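Local coordinates for citryl-CoA lyase (Hydrogenobacter thermophilus, PDB 6HXP), which binds coenzyme A and, as a citryl-CoA lyase of the citrate synthase family, probably cleaves citryl-CoA to acetyl-CoA and oxaloacetate, at residues R49-S60 / L152-F161; F161-A169 / A193-F201. All coordinates share one frame; numbering follows the deposited sequence. Where two conformers were deposited one is given.

Contact 1. Residues R49-S60 / L152-F161; sequences RESRMMEAMLVS and LMDIARVLEF
The F161 ring carries M53 on one face: CG of M53 sits over the middle of the ring, 3.5 Å from its centroid and 11° off the normal, a CH-pi contact. SD of M53 follows over the same face at 4.6 Å from the centroid, adding a Met-aromatic contact. The R49 guanidinium is met near its edge by L159 O and E160 OE1. NE of R49 donates to L159 O at 2.7 Å, nearly in line with the carbonyl bond, although the hydrogen bond is bent at the hydrogen, the N-H...O angle being 131°. NH2 of R49 and OE1 of E160 form a long salt bridge of 3.6 Å. Beyond the ring the M53 chain folds at both chi2 and chi3, which turns SD against CG2 of I155 and brings CE to 4.0 Å from CB of A156. CD1 of L159 touches both CB of R52 and SD of M53. At the far end, CD2 of L152 packs against CB of A56. A leucine in place of F161 would probably leave M53 CG and SD without the flat face they rest on, and M53 freer to turn. The positive phi of E160 closes a Schellman motif that ends helix 147-158 and brings F161 round to helix 48-60. Segments 49-60 and 152-158 run antiparallel (170°), with their axes 10.5 Å apart at closest approach; I195 of helix 188-198 packs against M53 and L152, and the second subunit touches S60 and I155.

Contact 2. Residues F161-A169 / A193-F201; sequences FYGEHCKFA and AAIASEMGF
E198 and the backbone from G163 to C166 form the tight part of this contact, where one carboxylate receives the start of helix 164-180. OE1 of E198 accepts from C166 N at 2.9 Å, on its syn side, and weakly from G163 N. OE2 takes the nearly straight bond from H165 N (3.0 Å, 163°) through its syn lone pair, and a second from H165 ND1 at 2.9 Å. That imidazole N-H comes from above the carboxylate plane, on the same face as H165 N, while OE2 lies close to the ring plane. CG of E198 is anti to its backbone N (chi1 -153°), and a bend at chi2 (81°) swings the carboxylate to the helix start. G163 is the N-cap residue, and its CA lies against CD of E198. S197 covers H165 off-centre, its CB 3.8 Å from CD2. The F161 ring meets I195 O and M199 CG at its edge, and CZ of F161 also touches CB of E198, 3.6 Å away. Deeper in, CB of A169 touches CB of A194 at 3.9 Å, and small residues let the axes of segments 164-169 and 193-198 approach to 8.1 Å. Toward the solvent the contact thins: exposed E164 adds little more than its CG, 3.8 Å from OE2 of E198. E198, from another helix, thus accepts backbone N-H groups at the start of helix 164-180 together with ND1 of H165; these donors and the positive end of the helix dipole would probably favour its ionised form and offset the nearby charge of E164.

Overall arrangement
From the N terminus, helix 48-60 comes first, and contact 1 closes a largely helical excursion of 91 residues when the chain returns along helix 147-158. Contact 2 opens at F161, the residue both share, and closes after a much shorter path, through helix 164-180 and back along helix 188-198. The two closures are therefore in series, neither nested nor crossed, with centres 11 Å apart. The backbone also joins them directly: A156 O and Y162 N lie 3.1 Å apart, a probable hydrogen bond. Together they tie four helices of the citrate synthase fold; at the end of segment 161-169, A169 O accepts a hydrogen bond from OH of Y137, a CoA-binding residue.

Contact 1. Residues R49-S60 / L152-F161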
ATOM      1  N   ARG A  49     -23.275  21.824 -17.199  1.00 23.54           N
ATOM      2  CA  ARG A  49     -22.486  21.116 -18.209  1.00 23.91           C
ATOM      3  C   ARG A  49     -21.296  20.395 -17.590  1.00 24.50           C
ATOM      4  O   ARG A  49     -21.010  19.255 -17.952  1.00 24.14           O
ATOM      5  CB  ARG A  49     -22.017  22.081 -19.270  1.00 23.03           C
ATOM      6  CG  ARG A  49     -23.171  22.549 -20.163  1.00 27.96           C
ATOM      7  CD  ARG A  49     -22.785  23.709 -21.073  1.00 30.00           C
ATOM      8  NE  ARG A  49     -23.862  24.162 -21.983  1.00 34.65           N
ATOM      9  CZ  ARG A  49     -24.835  25.006 -21.646  1.00 52.17           C
ATOM     10  NH1 ARG A  49     -24.907  25.490 -20.409  1.00 40.31           N
ATOM     11  NH2 ARG A  49     -25.751  25.371 -22.544  1.00 42.73           N
ATOM     12  N   GLU A  50     -20.622  21.019 -16.629  1.00 22.25           N
ATOM     13  CA  GLU A  50     -19.516  20.356 -15.928  1.00 21.44           C
ATOM     14  C   GLU A  50     -20.007  19.128 -15.192  1.00 22.04           C
ATOM     15  O   GLU A  50     -19.318  18.106 -15.132  1.00 22.09           O
ATOM     16  CB  GLU A  50     -18.875  21.326 -14.923  1.00 21.95           C
ATOM     17  CG  GLU A  50     -18.069  22.440 -15.575  1.00 22.71           C
ATOM     18  CD  GLU A  50     -17.701  23.595 -14.659  1.00 28.69           C
ATOM     19  OE1 GLU A  50     -18.269  23.701 -13.559  1.00 24.12           O
ATOM     20  OE2 GLU A  50     -16.931  24.478 -15.083  1.00 37.04           O
ATOM     21  N   SER A  51     -21.177  19.234 -14.579  1.00 20.73           N
ATOM     22  CA  SER A  51     -21.748  18.122 -13.801  1.00 20.58           C
ATOM     23  C   SER A  51     -21.951  16.924 -14.721  1.00 23.12           C
ATOM     24  O   SER A  51     -21.535  15.817 -14.389  1.00 22.11           O
ATOM     25  CB  SER A  51     -23.099  18.505 -13.208  1.00 21.94           C
ATOM     26  OG  SER A  51     -22.993  19.556 -12.250  1.00 22.70           O
ATOM     27  N   ARG A  52     -22.577  17.127 -15.867  1.00 22.57           N
ATOM     28  CA  ARG A  52     -22.813  16.030 -16.810  1.00 22.65           C
ATOM     29  C   ARG A  52     -21.513  15.450 -17.335  1.00 22.87           C
ATOM     30  O   ARG A  52     -21.381  14.225 -17.500  1.00 23.09           O
ATOM     31  CB  ARG A  52     -23.669  16.552 -17.967  1.00 24.29           C
ATOM     32  CG  ARG A  52     -25.080  16.793 -17.475  1.00 30.46           C
ATOM     33  CD  ARG A  52     -26.031  17.382 -18.490  1.00 48.80           C
ATOM     34  NE  ARG A  52     -27.334  17.636 -17.867  1.00 65.45           N
ATOM     35  CZ  ARG A  52     -28.500  17.622 -18.504  1.00 92.00           C
ATOM     36  NH1 ARG A  52     -28.550  17.364 -19.805  1.00 82.11           N
ATOM     37  NH2 ARG A  52     -29.625  17.873 -17.846  1.00 83.36           N
ATOM     38  N   MET A  53     -20.521  16.290 -17.632  1.00 21.66           N
ATOM     39  CA  MET A  53     -19.262  15.768 -18.142  1.00 20.89           C
ATOM     40  C   MET A  53     -18.528  14.989 -17.079  1.00 23.70           C
ATOM     41  O   MET A  53     -17.848  14.013 -17.386  1.00 22.99           O
ATOM     42  CB  MET A  53     -18.380  16.877 -18.725  1.00 22.73           C
ATOM     43  CG  MET A  53     -18.908  17.461 -19.993  1.00 25.83           C
ATOM     44  SD  MET A  53     -19.248  16.286 -21.300  1.00 28.00           S
ATOM     45  CE  MET A  53     -17.730  15.557 -21.498  1.00 26.72           C
ATOM     46  N   MET A  54     -18.602  15.432 -15.811  0.56 20.16           N
ATOM     47  CA  MET A  54     -17.912  14.682 -14.748  0.56 18.98           C
ATOM     48  C   MET A  54     -18.555  13.296 -14.565  0.56 21.34           C
ATOM     49  O   MET A  54     -17.843  12.310 -14.400  0.56 20.91           O
ATOM     50  CB  MET A  54     -17.974  15.483 -13.440  0.56 19.27           C
ATOM     51  CG  MET A  54     -17.208  14.862 -12.285  0.56 19.72           C
ATOM     52  SD  MET A  54     -15.412  14.564 -12.537  0.56 24.11           S
ATOM     53  CE  MET A  54     -14.803  16.051 -11.888  0.56 24.31           C
ATOM     54  N   GLU A  55     -19.888  13.206 -14.599  1.00 20.00           N
ATOM     55  CA  GLU A  55     -20.555  11.903 -14.508  1.00 19.93           C
ATOM     56  C   GLU A  55     -20.033  11.015 -15.655  1.00 21.29           C
ATOM     57  O   GLU A  55     -19.676   9.861 -15.426  1.00 21.78           O
ATOM     58  CB  GLU A  55     -22.080  11.977 -14.678  1.00 20.94           C
ATOM     59  CG  GLU A  55     -22.844  12.881 -13.696  1.00 22.87           C
ATOM     60  CD  GLU A  55     -23.211  12.342 -12.331  1.00 25.54           C
ATOM     61  OE1 GLU A  55     -22.727  11.235 -11.999  1.00 22.97           O
ATOM     62  OE2 GLU A  55     -23.857  13.088 -11.545  1.00 26.37           O
ATOM     63  N   ALA A  56     -19.978  11.550 -16.866  1.00 19.97           N
ATOM     64  CA  ALA A  56     -19.558  10.745 -18.024  1.00 20.44           C
ATOM     65  C   ALA A  56     -18.107  10.314 -17.949  1.00 21.74           C
ATOM     66  O   ALA A  56     -17.775   9.166 -18.295  1.00 21.07           O
ATOM     67  CB  ALA A  56     -19.795  11.525 -19.303  1.00 20.76           C
ATOM     68  N   MET A  57     -17.192  11.220 -17.513  0.55 19.83           N
ATOM     69  CA  MET A  57     -15.757  10.852 -17.408  0.55 20.73           C
ATOM     70  C   MET A  57     -15.588   9.738 -16.410  0.55 20.24           C
ATOM     71  O   MET A  57     -14.838   8.788 -16.638  0.55 19.27           O
ATOM     72  CB  MET A  57     -14.862  12.004 -16.842  0.55 24.05           C
ATOM     73  CG  MET A  57     -14.600  13.181 -17.691  0.55 29.00           C
ATOM     74  SD  MET A  57     -14.054  14.567 -16.551  0.55 29.62           S
ATOM     75  CE  MET A  57     -12.864  13.687 -15.494  0.55 25.90           C
ATOM     76  N   LEU A  58     -16.219   9.870 -15.244  1.00 19.35           N
ATOM     77  CA  LEU A  58     -16.009   8.864 -14.206  1.00 19.56           C
ATOM     78  C   LEU A  58     -16.572   7.511 -14.608  1.00 20.48           C
ATOM     79  O   LEU A  58     -15.941   6.489 -14.387  1.00 21.12           O
ATOM     80  CB  LEU A  58     -16.570   9.356 -12.882  1.00 19.23           C
ATOM     81  CG  LEU A  58     -15.889  10.631 -12.347  1.00 20.37           C
ATOM     82  CD1 LEU A  58     -16.659  11.175 -11.141  1.00 22.30           C
ATOM     83  CD2 LEU A  58     -14.445  10.364 -11.927  1.00 22.07           C
ATOM     84  N   VAL A  59     -17.754   7.493 -15.204  1.00 18.71           N
ATOM     85  CA  VAL A  59     -18.316   6.225 -15.664  1.00 17.93           C
ATOM     86  C   VAL A  59     -17.422   5.594 -16.698  1.00 19.69           C
ATOM     87  O   VAL A  59     -17.274   4.356 -16.711  1.00 19.91           O
ATOM     88  CB  VAL A  59     -19.763   6.420 -16.178  1.00 19.66           C
ATOM     89  CG1 VAL A  59     -20.301   5.151 -16.834  1.00 18.96           C
ATOM     90  CG2 VAL A  59     -20.678   6.824 -15.027  1.00 20.19           C
ATOM     91  N   SER A  60     -16.795   6.431 -17.564  0.77 18.90           N
ATOM     92  CA  SER A  60     -15.944   5.939 -18.655  0.77 18.79           C
ATOM     93  C   SER A  60     -14.816   5.034 -18.211  0.77 21.22           C
ATOM     94  O   SER A  60     -14.400   4.178 -18.971  0.77 22.03           O
ATOM     95  CB  SER A  60     -15.325   7.107 -19.403  0.77 20.60           C
ATOM     96  OG  SER A  60     -16.307   7.783 -20.188  0.77 22.92           O
ATOM     97  N   LEU A 152     -17.306  10.357 -25.498  1.00 23.44           N
ATOM     98  CA  LEU A 152     -17.107  11.510 -24.618  1.00 21.50           C
ATOM     99  C   LEU A 152     -17.184  12.842 -25.398  1.00 25.68           C
ATOM    100  O   LEU A 152     -17.789  13.806 -24.914  1.00 24.82           O
ATOM    101  CB  LEU A 152     -15.789  11.414 -23.890  1.00 21.16           C
ATOM    102  CG  LEU A 152     -15.775  10.433 -22.737  1.00 23.74           C
ATOM    103  CD1 LEU A 152     -14.338  10.175 -22.282  1.00 23.62           C
ATOM    104  CD2 LEU A 152     -16.607  10.965 -21.539  1.00 23.38           C
ATOM    105  N   MET A 153     -16.576  12.889 -26.571  1.00 24.43           N
ATOM    106  CA  MET A 153     -16.573  14.095 -27.384  1.00 25.17           C
ATOM    107  C   MET A 153     -17.948  14.363 -27.956  1.00 28.45           C
ATOM    108  O   MET A 153     -18.347  15.521 -28.072  1.00 29.34           O
ATOM    109  CB  MET A 153     -15.474  14.097 -28.465  1.00 26.90           C
ATOM    110  CG  MET A 153     -14.069  14.092 -27.883  1.00 28.28           C
ATOM    111  SD  MET A 153     -13.785  15.558 -26.833  1.00 31.06           S
ATOM    112  CE  MET A 153     -12.120  15.253 -26.276  1.00 30.85           C
ATOM    113  N   ASP A 154     -18.701  13.312 -28.304  1.00 27.32           N
ATOM    114  CA  ASP A 154     -20.069  13.511 -28.804  1.00 28.01           C
ATOM    115  C   ASP A 154     -20.903  14.132 -27.709  1.00 29.20           C
ATOM    116  O   ASP A 154     -21.692  15.037 -27.985  1.00 30.79           O
ATOM    117  CB  ASP A 154     -20.727  12.179 -29.212  1.00 30.52           C
ATOM    118  CG  ASP A 154     -20.222  11.594 -30.509  1.00 38.41           C
ATOM    119  OD1 ASP A 154     -19.532  12.324 -31.268  1.00 38.02           O
ATOM    120  OD2 ASP A 154     -20.509  10.390 -30.769  1.00 43.05           O
ATOM    121  N   ILE A 155     -20.757  13.642 -26.483  1.00 26.52           N
ATOM    122  CA  ILE A 155     -21.500  14.219 -25.337  1.00 25.66           C
ATOM    123  C   ILE A 155     -21.073  15.674 -25.127  1.00 28.96           C
ATOM    124  O   ILE A 155     -21.928  16.568 -24.993  1.00 29.28           O
ATOM    125  CB  ILE A 155     -21.281  13.369 -24.071  1.00 26.09           C
ATOM    126  CG1 ILE A 155     -21.931  11.979 -24.230  1.00 26.18           C
ATOM    127  CG2 ILE A 155     -21.879  14.070 -22.844  1.00 27.75           C
ATOM    128  CD1 ILE A 155     -21.350  10.963 -23.238  1.00 26.62           C
ATOM    129  N   ALA A 156     -19.755  15.925 -25.136  1.00 26.55           N
ATOM    130  CA  ALA A 156     -19.249  17.297 -24.962  1.00 25.28           C
ATOM    131  C   ALA A 156     -19.846  18.230 -26.035  1.00 27.96           C
ATOM    132  O   ALA A 156     -20.210  19.351 -25.716  1.00 28.81           O
ATOM    133  CB  ALA A 156     -17.755  17.305 -25.070  1.00 25.50           C
ATOM    134  N   ARG A 157     -19.992  17.761 -27.285  0.50 27.87           N
ATOM    135  CA  ARG A 157     -20.564  18.596 -28.344  0.50 29.82           C
ATOM    136  C   ARG A 157     -22.072  18.797 -28.151  0.50 34.19           C
ATOM    137  O   ARG A 157     -22.563  19.921 -28.315  0.50 33.71           O
ATOM    138  CB  ARG A 157     -20.303  17.983 -29.732  0.50 31.09           C
ATOM    139  CG  ARG A 157     -18.868  18.116 -30.228  0.50 33.98           C
ATOM    140  CD  ARG A 157     -18.742  17.506 -31.611  0.50 38.00           C
ATOM    141  NE  ARG A 157     -17.374  17.522 -32.137  0.50 40.60           N
ATOM    142  CZ  ARG A 157     -16.785  18.577 -32.692  0.50 49.48           C
ATOM    143  NH1 ARG A 157     -17.417  19.741 -32.757  0.50 40.62           N
ATOM    144  NH2 ARG A 157     -15.552  18.481 -33.165  0.50 32.86           N
ATOM    145  N   VAL A 158     -22.822  17.734 -27.796  0.50 31.46           N
ATOM    146  CA  VAL A 158     -24.285  17.867 -27.597  0.50 33.27           C
ATOM    147  C   VAL A 158     -24.598  18.880 -26.488  0.50 35.55           C
ATOM    148  O   VAL A 158     -25.575  19.639 -26.581  0.50 36.64           O
ATOM    149  CB  VAL A 158     -24.957  16.483 -27.335  0.50 38.26           C
ATOM    150  CG1 VAL A 158     -26.380  16.629 -26.778  0.50 39.75           C
ATOM    151  CG2 VAL A 158     -24.976  15.652 -28.614  0.50 38.62           C
ATOM    152  N   LEU A 159     -23.747  18.900 -25.459  1.00 30.27           N
ATOM    153  CA  LEU A 159     -23.914  19.777 -24.308  1.00 30.98           C
ATOM    154  C   LEU A 159     -23.371  21.158 -24.516  1.00 33.67           C
ATOM    155  O   LEU A 159     -23.560  21.985 -23.633  1.00 34.71           O
ATOM    156  CB  LEU A 159     -23.211  19.154 -23.101  1.00 29.83           C
ATOM    157  CG  LEU A 159     -23.800  17.852 -22.582  1.00 34.66           C
ATOM    158  CD1 LEU A 159     -23.002  17.369 -21.409  1.00 34.37           C
ATOM    159  CD2 LEU A 159     -25.252  18.022 -22.162  1.00 41.85           C
ATOM    160  N   GLU A 160     -22.636  21.417 -25.621  1.00 31.13           N
ATOM    161  CA  GLU A 160     -21.999  22.702 -25.893  1.00 31.81           C
ATOM    162  C   GLU A 160     -20.893  22.973 -24.864  1.00 31.86           C
ATOM    163  O   GLU A 160     -20.607  24.120 -24.550  1.00 33.64           O
ATOM    164  CB  GLU A 160     -22.998  23.851 -25.998  1.00 36.91           C
ATOM    165  CG  GLU A 160     -24.039  23.578 -27.060  1.00 40.35           C
ATOM    166  CD  GLU A 160     -25.024  24.714 -27.190  1.00 65.18           C
ATOM    167  OE1 GLU A 160     -25.664  25.059 -26.171  1.00 59.46           O
ATOM    168  OE2 GLU A 160     -25.100  25.303 -28.289  1.00 73.79           O
ATOM    169  N   PHE A 161     -20.308  21.904 -24.351  1.00 28.33           N
ATOM    170  CA  PHE A 161     -19.185  21.928 -23.430  1.00 26.82           C
ATOM    171  C   PHE A 161     -17.866  21.934 -24.203  1.00 29.19           C
ATOM    172  O   PHE A 161     -16.888  22.532 -23.763  1.00 29.05           O
ATOM    173  CB  PHE A 161     -19.254  20.697 -22.510  1.00 26.25           C
ATOM    174  CG  PHE A 161     -18.026  20.472 -21.681  1.00 26.51           C
ATOM    175  CD1 PHE A 161     -16.962  19.738 -22.173  1.00 27.55           C
ATOM    176  CD2 PHE A 161     -17.956  20.940 -20.394  1.00 29.12           C
ATOM    177  CE1 PHE A 161     -15.827  19.524 -21.397  1.00 27.22           C
ATOM    178  CE2 PHE A 161     -16.852  20.673 -19.600  1.00 29.44           C
ATOM    179  CZ  PHE A 161     -15.788  19.994 -20.116  1.00 25.97           C
TER

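Contact 2. Residues F161-A169 / A193-F201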
ATOM      1  N   PHE A 161     -20.308  21.904 -24.351  1.00 28.33           N
ATOM      2  CA  PHE A 161     -19.185  21.928 -23.430  1.00 26.82           C
ATOM      3  C   PHE A 161     -17.866  21.934 -24.203  1.00 29.19           C
ATOM      4  O   PHE A 161     -16.888  22.532 -23.763  1.00 29.05           O
ATOM      5  CB  PHE A 161     -19.254  20.697 -22.510  1.00 26.25           C
ATOM      6  CG  PHE A 161     -18.026  20.472 -21.681  1.00 26.51           C
ATOM      7  CD1 PHE A 161     -16.962  19.738 -22.173  1.00 27.55           C
ATOM      8  CD2 PHE A 161     -17.956  20.940 -20.394  1.00 29.12           C
ATOM      9  CE1 PHE A 161     -15.827  19.524 -21.397  1.00 27.22           C
ATOM     10  CE2 PHE A 161     -16.852  20.673 -19.600  1.00 29.44           C
ATOM     11  CZ  PHE A 161     -15.788  19.994 -20.116  1.00 25.97           C
ATOM     12  N   TYR A 162     -17.827  21.222 -25.329  1.00 28.05           N
ATOM     13  CA  TYR A 162     -16.662  21.128 -26.196  1.00 26.42           C
ATOM     14  C   TYR A 162     -16.083  22.510 -26.446  1.00 29.52           C
ATOM     15  O   TYR A 162     -16.774  23.386 -26.965  1.00 32.40           O
ATOM     16  CB  TYR A 162     -17.078  20.443 -27.503  1.00 28.67           C
ATOM     17  CG  TYR A 162     -15.947  20.075 -28.431  1.00 29.65           C
ATOM     18  CD1 TYR A 162     -15.391  21.016 -29.289  1.00 33.09           C
ATOM     19  CD2 TYR A 162     -15.507  18.765 -28.528  1.00 29.51           C
ATOM     20  CE1 TYR A 162     -14.426  20.655 -30.229  1.00 34.54           C
ATOM     21  CE2 TYR A 162     -14.571  18.388 -29.482  1.00 30.61           C
ATOM     22  CZ  TYR A 162     -13.983  19.345 -30.286  1.00 33.79           C
ATOM     23  OH  TYR A 162     -13.050  18.964 -31.217  1.00 36.78           O
ATOM     24  N   GLY A 163     -14.816  22.689 -26.083  1.00 27.26           N
ATOM     25  CA  GLY A 163     -14.155  23.975 -26.217  1.00 29.33           C
ATOM     26  C   GLY A 163     -12.750  23.879 -26.754  1.00 32.12           C
ATOM     27  O   GLY A 163     -12.408  22.928 -27.457  1.00 30.79           O
ATOM     28  N   GLU A 164     -11.947  24.865 -26.412  1.00 30.49           N
ATOM     29  CA  GLU A 164     -10.592  25.021 -26.951  1.00 29.86           C
ATOM     30  C   GLU A 164      -9.673  23.841 -26.661  1.00 30.51           C
ATOM     31  O   GLU A 164      -8.886  23.460 -27.523  1.00 30.73           O
ATOM     32  CB  GLU A 164      -9.944  26.336 -26.461  1.00 32.87           C
ATOM     33  CG  GLU A 164      -9.764  26.466 -24.959  1.00 38.91           C
ATOM     34  CD  GLU A 164      -9.265  27.819 -24.486  1.00 61.50           C
ATOM     35  OE1 GLU A 164      -8.825  28.618 -25.341  1.00 47.47           O
ATOM     36  OE2 GLU A 164      -9.294  28.077 -23.260  1.00 54.22           O
ATOM     37  N   HIS A 165      -9.792  23.247 -25.457  1.00 28.15           N
ATOM     38  CA  HIS A 165      -8.968  22.092 -25.104  1.00 26.08           C
ATOM     39  C   HIS A 165      -9.372  20.826 -25.857  1.00 28.16           C
ATOM     40  O   HIS A 165      -8.515  20.090 -26.336  1.00 27.60           O
ATOM     41  CB  HIS A 165      -8.932  21.872 -23.583  1.00 25.70           C
ATOM     42  CG  HIS A 165      -8.269  22.999 -22.842  1.00 28.02           C
ATOM     43  ND1 HIS A 165      -9.006  24.067 -22.330  1.00 30.42           N
ATOM     44  CD2 HIS A 165      -6.962  23.210 -22.580  1.00 29.99           C
ATOM     45  CE1 HIS A 165      -8.115  24.889 -21.779  1.00 31.14           C
ATOM     46  NE2 HIS A 165      -6.875  24.418 -21.898  1.00 31.93           N
ATOM     47  N   CYS A 166     -10.675  20.578 -25.966  1.00 25.71           N
ATOM     48  CA  CYS A 166     -11.178  19.437 -26.744  1.00 26.36           C
ATOM     49  C   CYS A 166     -10.753  19.589 -28.206  1.00 30.07           C
ATOM     50  O   CYS A 166     -10.291  18.624 -28.837  1.00 29.85           O
ATOM     51  CB  CYS A 166     -12.684  19.325 -26.635  1.00 26.64           C
ATOM     52  SG  CYS A 166     -13.262  18.836 -25.004  1.00 29.69           S
ATOM     53  N   LYS A 167     -10.914  20.809 -28.761  1.00 28.15           N
ATOM     54  CA  LYS A 167     -10.554  21.095 -30.164  1.00 29.70           C
ATOM     55  C   LYS A 167      -9.082  20.859 -30.413  1.00 32.20           C
ATOM     56  O   LYS A 167      -8.721  20.208 -31.401  1.00 32.51           O
ATOM     57  CB  LYS A 167     -10.909  22.547 -30.528  1.00 31.12           C
ATOM     58  CG  LYS A 167     -10.579  22.918 -31.973  1.00 38.95           C
ATOM     59  CD  LYS A 167     -11.056  24.306 -32.299  1.00 45.06           C
ATOM     60  CE  LYS A 167     -10.409  24.936 -33.530  1.00 58.24           C
ATOM     61  NZ  LYS A 167     -10.203  23.957 -34.621  1.00 58.54           N
ATOM     62  N   PHE A 168      -8.229  21.386 -29.526  1.00 30.83           N
ATOM     63  CA  PHE A 168      -6.779  21.193 -29.612  1.00 29.92           C
ATOM     64  C   PHE A 168      -6.438  19.708 -29.612  1.00 31.59           C
ATOM     65  O   PHE A 168      -5.710  19.250 -30.478  1.00 32.46           O
ATOM     66  CB  PHE A 168      -6.045  21.897 -28.450  1.00 30.72           C
ATOM     67  CG  PHE A 168      -4.537  21.728 -28.528  1.00 31.29           C
ATOM     68  CD1 PHE A 168      -3.772  22.560 -29.333  1.00 35.25           C
ATOM     69  CD2 PHE A 168      -3.892  20.733 -27.800  1.00 31.46           C
ATOM     70  CE1 PHE A 168      -2.396  22.379 -29.435  1.00 36.13           C
ATOM     71  CE2 PHE A 168      -2.520  20.545 -27.908  1.00 33.70           C
ATOM     72  CZ  PHE A 168      -1.774  21.386 -28.701  1.00 33.97           C
ATOM     73  N   ALA A 169      -6.993  18.954 -28.661  1.00 27.84           N
ATOM     74  CA  ALA A 169      -6.692  17.520 -28.580  1.00 27.32           C
ATOM     75  C   ALA A 169      -7.069  16.778 -29.865  1.00 31.13           C
ATOM     76  O   ALA A 169      -6.309  15.939 -30.349  1.00 32.32           O
ATOM     77  CB  ALA A 169      -7.399  16.900 -27.386  1.00 27.44           C
ATOM     78  N   ALA A 193      -8.228  13.743 -20.372  1.00 21.33           N
ATOM     79  CA  ALA A 193      -7.337  14.863 -20.128  1.00 20.97           C
ATOM     80  C   ALA A 193      -7.882  16.162 -20.765  1.00 22.67           C
ATOM     81  O   ALA A 193      -7.829  17.219 -20.131  1.00 23.43           O
ATOM     82  CB  ALA A 193      -5.950  14.560 -20.686  1.00 21.78           C
ATOM     83  N   ALA A 194      -8.416  16.091 -22.011  1.00 22.72           N
ATOM     84  CA  ALA A 194      -8.952  17.266 -22.656  1.00 22.89           C
ATOM     85  C   ALA A 194     -10.156  17.809 -21.899  1.00 22.75           C
ATOM     86  O   ALA A 194     -10.285  19.020 -21.691  1.00 24.12           O
ATOM     87  CB  ALA A 194      -9.373  16.921 -24.073  1.00 25.55           C
ATOM     88  N   ILE A 195     -11.034  16.921 -21.461  1.00 22.11           N
ATOM     89  CA  ILE A 195     -12.266  17.326 -20.775  1.00 22.48           C
ATOM     90  C   ILE A 195     -11.918  17.923 -19.407  1.00 23.68           C
ATOM     91  O   ILE A 195     -12.457  18.955 -19.047  1.00 23.31           O
ATOM     92  CB  ILE A 195     -13.205  16.122 -20.682  1.00 24.02           C
ATOM     93  CG1 ILE A 195     -13.751  15.809 -22.096  1.00 27.32           C
ATOM     94  CG2 ILE A 195     -14.369  16.360 -19.707  1.00 25.68           C
ATOM     95  CD1 ILE A 195     -14.176  14.461 -22.263  1.00 31.34           C
ATOM     96  N   ALA A 196     -11.024  17.279 -18.654  1.00 21.78           N
ATOM     97  CA  ALA A 196     -10.641  17.804 -17.349  1.00 21.79           C
ATOM     98  C   ALA A 196      -9.938  19.156 -17.529  1.00 23.59           C
ATOM     99  O   ALA A 196     -10.094  20.054 -16.704  1.00 23.77           O
ATOM    100  CB  ALA A 196      -9.728  16.826 -16.626  1.00 22.51           C
ATOM    101  N   SER A 197      -9.181  19.320 -18.611  1.00 21.83           N
ATOM    102  CA  SER A 197      -8.534  20.606 -18.899  1.00 23.16           C
ATOM    103  C   SER A 197      -9.544  21.665 -19.247  1.00 24.70           C
ATOM    104  O   SER A 197      -9.425  22.805 -18.805  1.00 25.82           O
ATOM    105  CB  SER A 197      -7.503  20.449 -20.010  1.00 24.80           C
ATOM    106  OG  SER A 197      -6.448  19.563 -19.652  1.00 25.42           O
ATOM    107  N   GLU A 198     -10.584  21.283 -20.008  1.00 23.79           N
ATOM    108  CA  GLU A 198     -11.681  22.195 -20.362  1.00 24.00           C
ATOM    109  C   GLU A 198     -12.361  22.724 -19.095  1.00 26.98           C
ATOM    110  O   GLU A 198     -12.852  23.873 -19.099  1.00 28.51           O
ATOM    111  CB  GLU A 198     -12.701  21.505 -21.271  1.00 25.63           C
ATOM    112  CG  GLU A 198     -13.442  22.473 -22.169  1.00 26.67           C
ATOM    113  CD  GLU A 198     -12.601  22.815 -23.379  1.00 29.41           C
ATOM    114  OE1 GLU A 198     -12.630  22.025 -24.351  1.00 27.90           O
ATOM    115  OE2 GLU A 198     -11.768  23.743 -23.282  1.00 30.15           O
ATOM    116  N   MET A 199     -12.448  21.879 -18.032  0.68 24.36           N
ATOM    117  CA  MET A 199     -13.002  22.233 -16.711  0.68 23.32           C
ATOM    118  C   MET A 199     -12.047  23.110 -15.880  0.68 26.77           C
ATOM    119  O   MET A 199     -12.422  23.516 -14.787  0.68 28.55           O
ATOM    120  CB  MET A 199     -13.299  20.963 -15.875  0.68 23.89           C
ATOM    121  CG  MET A 199     -14.429  20.121 -16.392  0.68 26.20           C
ATOM    122  SD  MET A 199     -14.472  18.556 -15.545  0.68 25.52           S
ATOM    123  CE  MET A 199     -15.860  17.750 -16.325  0.68 25.10           C
ATOM    124  N   GLY A 200     -10.815  23.351 -16.344  1.00 24.65           N
ATOM    125  CA  GLY A 200      -9.856  24.153 -15.614  1.00 24.56           C
ATOM    126  C   GLY A 200      -9.085  23.441 -14.514  1.00 25.88           C
ATOM    127  O   GLY A 200      -8.494  24.115 -13.659  1.00 26.59           O
ATOM    128  N   PHE A 201      -9.049  22.098 -14.515  1.00 22.23           N
ATOM    129  CA  PHE A 201      -8.283  21.384 -13.530  1.00 22.41           C
ATOM    130  C   PHE A 201      -6.805  21.384 -13.858  1.00 26.90           C
ATOM    131  O   PHE A 201      -6.417  21.342 -15.024  1.00 26.69           O
ATOM    132  CB  PHE A 201      -8.759  19.941 -13.397  1.00 21.64           C
ATOM    133  CG  PHE A 201     -10.069  19.843 -12.641  1.00 20.54           C
ATOM    134  CD1 PHE A 201     -10.113  20.057 -11.262  1.00 21.76           C
ATOM    135  CD2 PHE A 201     -11.235  19.439 -13.282  1.00 22.28           C
ATOM    136  CE1 PHE A 201     -11.293  19.889 -10.548  1.00 22.76           C
ATOM    137  CE2 PHE A 201     -12.415  19.257 -12.552  1.00 23.59           C
ATOM    138  CZ  PHE A 201     -12.433  19.498 -11.202  1.00 22.17           C
TER